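Local coordinates for putative esterase/lipase/thioesterase (Silicibacter sp., PDB 2PBL), which probably hydrolyses ester or thioester bonds as an enzyme of the alpha/beta-hydrolase fold, at residues F66-G71 and V96-Y101; G135-G140 and S167-L172. All coordinates share one frame; numbering follows the deposited sequence.

Contact 1: F66-G71 and V96-Y101; sequences FVFVHG and VAMPSY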
loop_
_atom_site.group_PDB
_atom_site.type_symbol
_atom_site.label_atom_id
_atom_site.label_comp_id
_atom_site.label_asym_id
_atom_site.label_seq_id
_atom_site.Cartn_x
_atom_site.Cartn_y
_atom_site.Cartn_z
ATOM N N PHE A 66 -4.938 -3.565 10.763
ATOM C CA PHE A 66 -4.799 -3.583 9.313
ATOM C C PHE A 66 -4.137 -2.281 8.902
ATOM O O PHE A 66 -4.676 -1.219 9.195
ATOM C CB PHE A 66 -6.176 -3.771 8.640
ATOM C CG PHE A 66 -6.252 -3.358 7.171
ATOM C CD1 PHE A 66 -5.252 -3.606 6.276
ATOM C CD2 PHE A 66 -7.420 -2.808 6.680
ATOM C CE1 PHE A 66 -5.414 -3.295 4.947
ATOM C CE2 PHE A 66 -7.572 -2.469 5.370
ATOM C CZ PHE A 66 -6.575 -2.725 4.499
ATOM N N VAL A 67 -2.974 -2.365 8.248
ATOM C CA VAL A 67 -2.306 -1.149 7.751
ATOM C C VAL A 67 -2.493 -1.056 6.258
ATOM O O VAL A 67 -2.126 -1.982 5.518
ATOM C CB VAL A 67 -0.832 -1.092 8.043
ATOM C CG1 VAL A 67 -0.201 0.251 7.556
ATOM C CG2 VAL A 67 -0.569 -1.311 9.541
ATOM N N PHE A 68 -2.994 0.087 5.790
ATOM C CA PHE A 68 -3.104 0.311 4.363
ATOM C C PHE A 68 -2.113 1.393 3.915
ATOM O O PHE A 68 -2.092 2.477 4.476
ATOM C CB PHE A 68 -4.518 0.647 3.952
ATOM C CG PHE A 68 -4.625 1.049 2.521
ATOM C CD1 PHE A 68 -4.700 0.092 1.510
ATOM C CD2 PHE A 68 -4.611 2.403 2.169
ATOM C CE1 PHE A 68 -4.790 0.497 0.169
ATOM C CE2 PHE A 68 -4.681 2.818 0.887
ATOM C CZ PHE A 68 -4.803 1.863 -0.145
ATOM N N VAL A 69 -1.287 1.067 2.915
ATOM C CA VAL A 69 -0.310 2.025 2.415
ATOM C C VAL A 69 -0.704 2.443 1.005
ATOM O O VAL A 69 -0.762 1.634 0.088
ATOM C CB VAL A 69 1.127 1.476 2.438
ATOM C CG1 VAL A 69 2.102 2.568 2.040
ATOM C CG2 VAL A 69 1.486 0.909 3.835
ATOM N N HIS A 70 -0.930 3.743 0.858
ATOM C CA HIS A 70 -1.398 4.350 -0.367
ATOM C C HIS A 70 -0.338 4.501 -1.441
ATOM O O HIS A 70 0.877 4.463 -1.164
ATOM C CB HIS A 70 -2.039 5.716 -0.053
ATOM C CG HIS A 70 -1.066 6.838 0.176
ATOM N ND1 HIS A 70 -0.422 7.484 -0.866
ATOM C CD2 HIS A 70 -0.696 7.490 1.306
ATOM C CE1 HIS A 70 0.334 8.449 -0.379
ATOM N NE2 HIS A 70 0.177 8.486 0.933
ATOM N N GLY A 71 -0.812 4.661 -2.675
ATOM C CA GLY A 71 0.070 4.817 -3.790
ATOM C C GLY A 71 0.187 6.255 -4.307
ATOM O O GLY A 71 -0.207 7.237 -3.641
ATOM N N VAL A 96 -7.691 0.214 11.799
ATOM C CA VAL A 96 -7.054 0.441 10.515
ATOM C C VAL A 96 -6.103 1.630 10.535
ATOM O O VAL A 96 -6.507 2.748 10.843
ATOM C CB VAL A 96 -8.149 0.636 9.404
ATOM C CG1 VAL A 96 -7.511 0.952 8.059
ATOM C CG2 VAL A 96 -9.030 -0.605 9.327
ATOM N N ALA A 97 -4.835 1.391 10.185
ATOM C CA ALA A 97 -3.861 2.447 10.167
ATOM C C ALA A 97 -3.526 2.828 8.741
ATOM O O ALA A 97 -3.322 1.944 7.914
ATOM C CB ALA A 97 -2.566 2.011 10.918
HETATM N N MSE A 98 -3.322 4.114 8.494
HETATM C CA MSE A 98 -2.940 4.616 7.189
HETATM C C MSE A 98 -1.819 5.644 7.271
HETATM O O MSE A 98 -2.032 6.760 7.649
HETATM C CB MSE A 98 -4.146 5.193 6.456
HETATM C CG MSE A 98 -5.056 4.099 5.970
HETATM SE SE MSE A 98 -6.586 4.809 4.959
HETATM C CE MSE A 98 -7.495 3.210 4.528
ATOM N N PRO A 99 -0.583 5.252 6.916
ATOM C CA PRO A 99 0.421 6.304 7.040
ATOM C C PRO A 99 0.612 7.151 5.798
ATOM O O PRO A 99 0.269 6.745 4.658
ATOM C CB PRO A 99 1.708 5.495 7.248
ATOM C CG PRO A 99 1.479 4.322 6.403
ATOM C CD PRO A 99 0.018 3.968 6.537
ATOM N N SER A 100 1.166 8.337 6.051
ATOM C CA SER A 100 1.734 9.188 5.042
ATOM C C SER A 100 3.236 8.891 5.151
ATOM O O SER A 100 3.701 8.162 6.075
ATOM C CB SER A 100 1.468 10.665 5.362
ATOM O OG SER A 100 0.162 11.089 5.033
ATOM N N TYR A 101 3.967 9.501 4.244
ATOM C CA TYR A 101 5.393 9.354 4.128
ATOM C C TYR A 101 5.908 10.468 3.241
ATOM O O TYR A 101 5.135 11.036 2.459
ATOM C CB TYR A 101 5.707 7.994 3.546
ATOM C CG TYR A 101 4.935 7.601 2.291
ATOM C CD1 TYR A 101 5.399 7.940 0.997
ATOM C CD2 TYR A 101 3.764 6.851 2.392
ATOM C CE1 TYR A 101 4.679 7.566 -0.145
ATOM C CE2 TYR A 101 3.056 6.448 1.255
ATOM C CZ TYR A 101 3.498 6.811 0.005
ATOM O OH TYR A 101 2.752 6.394 -1.077
HETATM O O HOH W 1 -1.650 5.167 3.510
HETATM O O HOH W 2 2.570 9.850 1.681
#
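F66 and A97 join two parallel strands, A97 N donating to F66 O over 2.8 Å. F68 N then donates to A97 O, also at 2.8 Å. P99 has no N-H to continue the pattern: its CD stands 3.3 Å from F68 O, and water 1 bridges instead, donating to F68 O and P99 O and accepting from H70 N.

Apolar side chains pack on both faces of the pair. F66 and V96 lie side by side, CD2 of F66 3.8 Å from CG2 of V96. Next to them selenomethionine M98 runs extended beyond CG, bringing its CE to 3.8 Å from F68 CD2 and its SE obliquely to the ring, a Met-aromatic contact. On the other face V67 touches the A97 methyl and crosses P99 at about a right angle, CG1 against CD.

Aromatic and polar contacts take over past the strand ends. H70 CG sits between backbone N and carbonyl carbon (chi1 79°), and the imidazole meets Y101 tip to tip in an offset stack, centroids 4.7 Å apart and planes at 20°. Y101 OH lies over the imidazole face and donates to H70 O at 2.7 Å, from above the carbonyl plane. H70 ND1 donates in its ring plane to G71 O (2.8 Å), while NE2 meets water 2, seated over the Y101 ring. An alanine at H70 would probably leave G71 O without this donor and open a gap beside Y101.

W82 also stacks on H70. The strands belong to a beta-alpha-beta unit of the alpha/beta-hydrolase fold, and H70-G71 begins an HGG sequence consistent with the oxyanion-hole loop of hormone-sensitive-lipase-like relatives.

Contact 2: G135-G140 and S167-L172; sequences GHSAGG and SPLSDL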
loop_
_atom_site.group_PDB
_atom_site.type_symbol
_atom_site.label_atom_id
_atom_site.label_comp_id
_atom_site.label_asym_id
_atom_site.label_seq_id
_atom_site.Cartn_x
_atom_site.Cartn_y
_atom_site.Cartn_z
ATOM N N GLY A 135 -1.609 -2.568 0.402
ATOM C CA GLY A 135 -1.071 -1.342 -0.161
ATOM C C GLY A 135 -1.224 -1.349 -1.668
ATOM O O GLY A 135 -1.123 -2.405 -2.316
ATOM N N HIS A 136 -1.453 -0.155 -2.212
ATOM C CA HIS A 136 -1.758 0.001 -3.618
ATOM C C HIS A 136 -0.633 0.630 -4.417
ATOM O O HIS A 136 -0.137 1.710 -4.049
ATOM C CB HIS A 136 -3.039 0.841 -3.690
ATOM C CG HIS A 136 -3.491 1.187 -5.075
ATOM N ND1 HIS A 136 -3.774 2.479 -5.449
ATOM C CD2 HIS A 136 -3.733 0.415 -6.157
ATOM C CE1 HIS A 136 -4.169 2.494 -6.709
ATOM N NE2 HIS A 136 -4.128 1.259 -7.174
ATOM N N SER A 137 -0.195 -0.057 -5.465
ATOM C CA SER A 137 0.766 0.524 -6.405
ATOM C C SER A 137 2.123 0.720 -5.667
ATOM O O SER A 137 2.697 -0.308 -5.201
ATOM C CB SER A 137 0.132 1.765 -7.034
ATOM O OG SER A 137 0.787 2.132 -8.255
ATOM N N ALA A 138 2.631 1.944 -5.547
ATOM C CA ALA A 138 3.840 2.200 -4.726
ATOM C C ALA A 138 3.642 1.637 -3.311
ATOM O O ALA A 138 4.612 1.188 -2.643
ATOM C CB ALA A 138 4.131 3.699 -4.634
ATOM N N GLY A 139 2.408 1.718 -2.828
ATOM C CA GLY A 139 2.047 1.186 -1.493
ATOM C C GLY A 139 2.092 -0.308 -1.447
ATOM O O GLY A 139 2.326 -0.913 -0.384
ATOM N N GLY A 140 1.852 -0.937 -2.594
ATOM C CA GLY A 140 1.898 -2.394 -2.698
ATOM C C GLY A 140 3.365 -2.763 -2.594
ATOM O O GLY A 140 3.724 -3.768 -1.971
ATOM N N SER A 167 -1.921 -4.337 -6.994
ATOM C CA SER A 167 -1.284 -3.721 -8.149
ATOM C C SER A 167 0.105 -3.198 -7.773
ATOM O O SER A 167 0.446 -2.036 -8.022
ATOM C CB SER A 167 -2.174 -2.601 -8.662
ATOM O OG SER A 167 -3.534 -3.049 -8.738
ATOM N N PRO A 168 0.954 -4.088 -7.208
ATOM C CA PRO A 168 2.260 -3.642 -6.759
ATOM C C PRO A 168 3.338 -3.397 -7.847
ATOM O O PRO A 168 3.286 -3.926 -8.974
ATOM C CB PRO A 168 2.747 -4.836 -5.931
ATOM C CG PRO A 168 2.124 -6.028 -6.667
ATOM C CD PRO A 168 0.725 -5.521 -6.932
ATOM N N LEU A 169 4.291 -2.566 -7.484
ATOM C CA LEU A 169 5.554 -2.488 -8.219
ATOM C C LEU A 169 6.499 -3.464 -7.507
ATOM O O LEU A 169 6.924 -3.188 -6.357
ATOM C CB LEU A 169 6.094 -1.072 -8.193
ATOM C CG LEU A 169 5.065 -0.266 -9.023
ATOM C CD1 LEU A 169 4.802 1.113 -8.562
ATOM C CD2 LEU A 169 5.505 -0.326 -10.486
ATOM N N SER A 170 6.888 -4.546 -8.192
ATOM C CA SER A 170 7.724 -5.595 -7.600
ATOM C C SER A 170 9.171 -5.625 -8.065
ATOM O O SER A 170 10.052 -6.193 -7.385
ATOM C CB SER A 170 7.090 -6.955 -7.831
ATOM O OG SER A 170 7.037 -7.262 -9.208
ATOM N N ASP A 171 9.395 -5.006 -9.225
ATOM C CA ASP A 171 10.685 -4.931 -9.832
ATOM C C ASP A 171 10.790 -3.477 -10.214
ATOM O O ASP A 171 9.993 -2.966 -11.037
ATOM C CB ASP A 171 10.716 -5.861 -11.039
ATOM C CG ASP A 171 12.102 -5.963 -11.666
ATOM O OD1 ASP A 171 12.991 -5.146 -11.353
ATOM O OD2 ASP A 171 12.278 -6.861 -12.490
ATOM N N LEU A 172 11.690 -2.760 -9.549
ATOM C CA LEU A 172 11.861 -1.359 -9.876
ATOM C C LEU A 172 12.806 -1.079 -11.054
ATOM O O LEU A 172 12.885 0.057 -11.494
ATOM C CB LEU A 172 12.331 -0.598 -8.646
ATOM C CG LEU A 172 11.457 -0.759 -7.384
ATOM C CD1 LEU A 172 11.930 0.288 -6.314
ATOM C CD2 LEU A 172 9.985 -0.613 -7.641
#
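S137 turns its backbone sharply, at phi 67° and psi -119°, a strained turn that brings its CA against S167 O. Its OG is anti to the backbone N (chi1 -161°), where H242 NE2 is its hydrogen-bond partner. The CA-H...O contact is short, S137 CA lying 3.0 Å from S167 O.

Two residues beyond S167, L169 has its CG anti to the carbonyl carbon, and its CD1 reaches to 3.8 Å from A138 N, close to S137 OG as well. Between these, P168 rests against the first turn of the helix, with its CB 4.0 Å from G140 C. G140 has no side chain, and one here would press into P168 CA; likewise a side chain on G135 would run into G139 O, so G140 lets the loop lie against the helix, and G135 lets the strand and turn close up. Within the turn G139 N donates to H136 O at 2.8 Å, and G140 N makes a weak bond to S137 O.

At the strand end the H136 ring has S137 CB over the centre of one face, and its CD2 lies 4.2 Å from S167 CB. S167 OG is hydrogen-bonded to E215 OE2, so this loop residue reaches the acidic member of the likely triad. F219 of helix 217-230 packs on both S137 and L169.

G135, S137 and G139 fit the GxSxG nucleophile elbow, the strained strand-turn-helix of alpha/beta hydrolases, with S137 probably the nucleophile of a Ser-His-Glu triad completed by H242 and E215.

In the fold
Both contacts are buried in the core, their centres about 6 and 7 Å from the centre of the molecule, and both reach the one central sheet, in which strands 64-69 and 131-136 are neighbours. V69 O probably accepts a hydrogen bond from H136 N at 3.0 Å, while V69 CG1 packs on G139 CA, joining contact 1 directly to the elbow of contact 2. Contact 1 is the larger: regular strand pairing, apolar side chains and a polar, aromatic, water-bridged end. Contact 2 has no clear hydrogen bond between its segments; a loop lies against a glycine-rich turn through carbonyl and apolar touches. Together, H70-G71 and S137 bring two loops at strand ends to the probable active site.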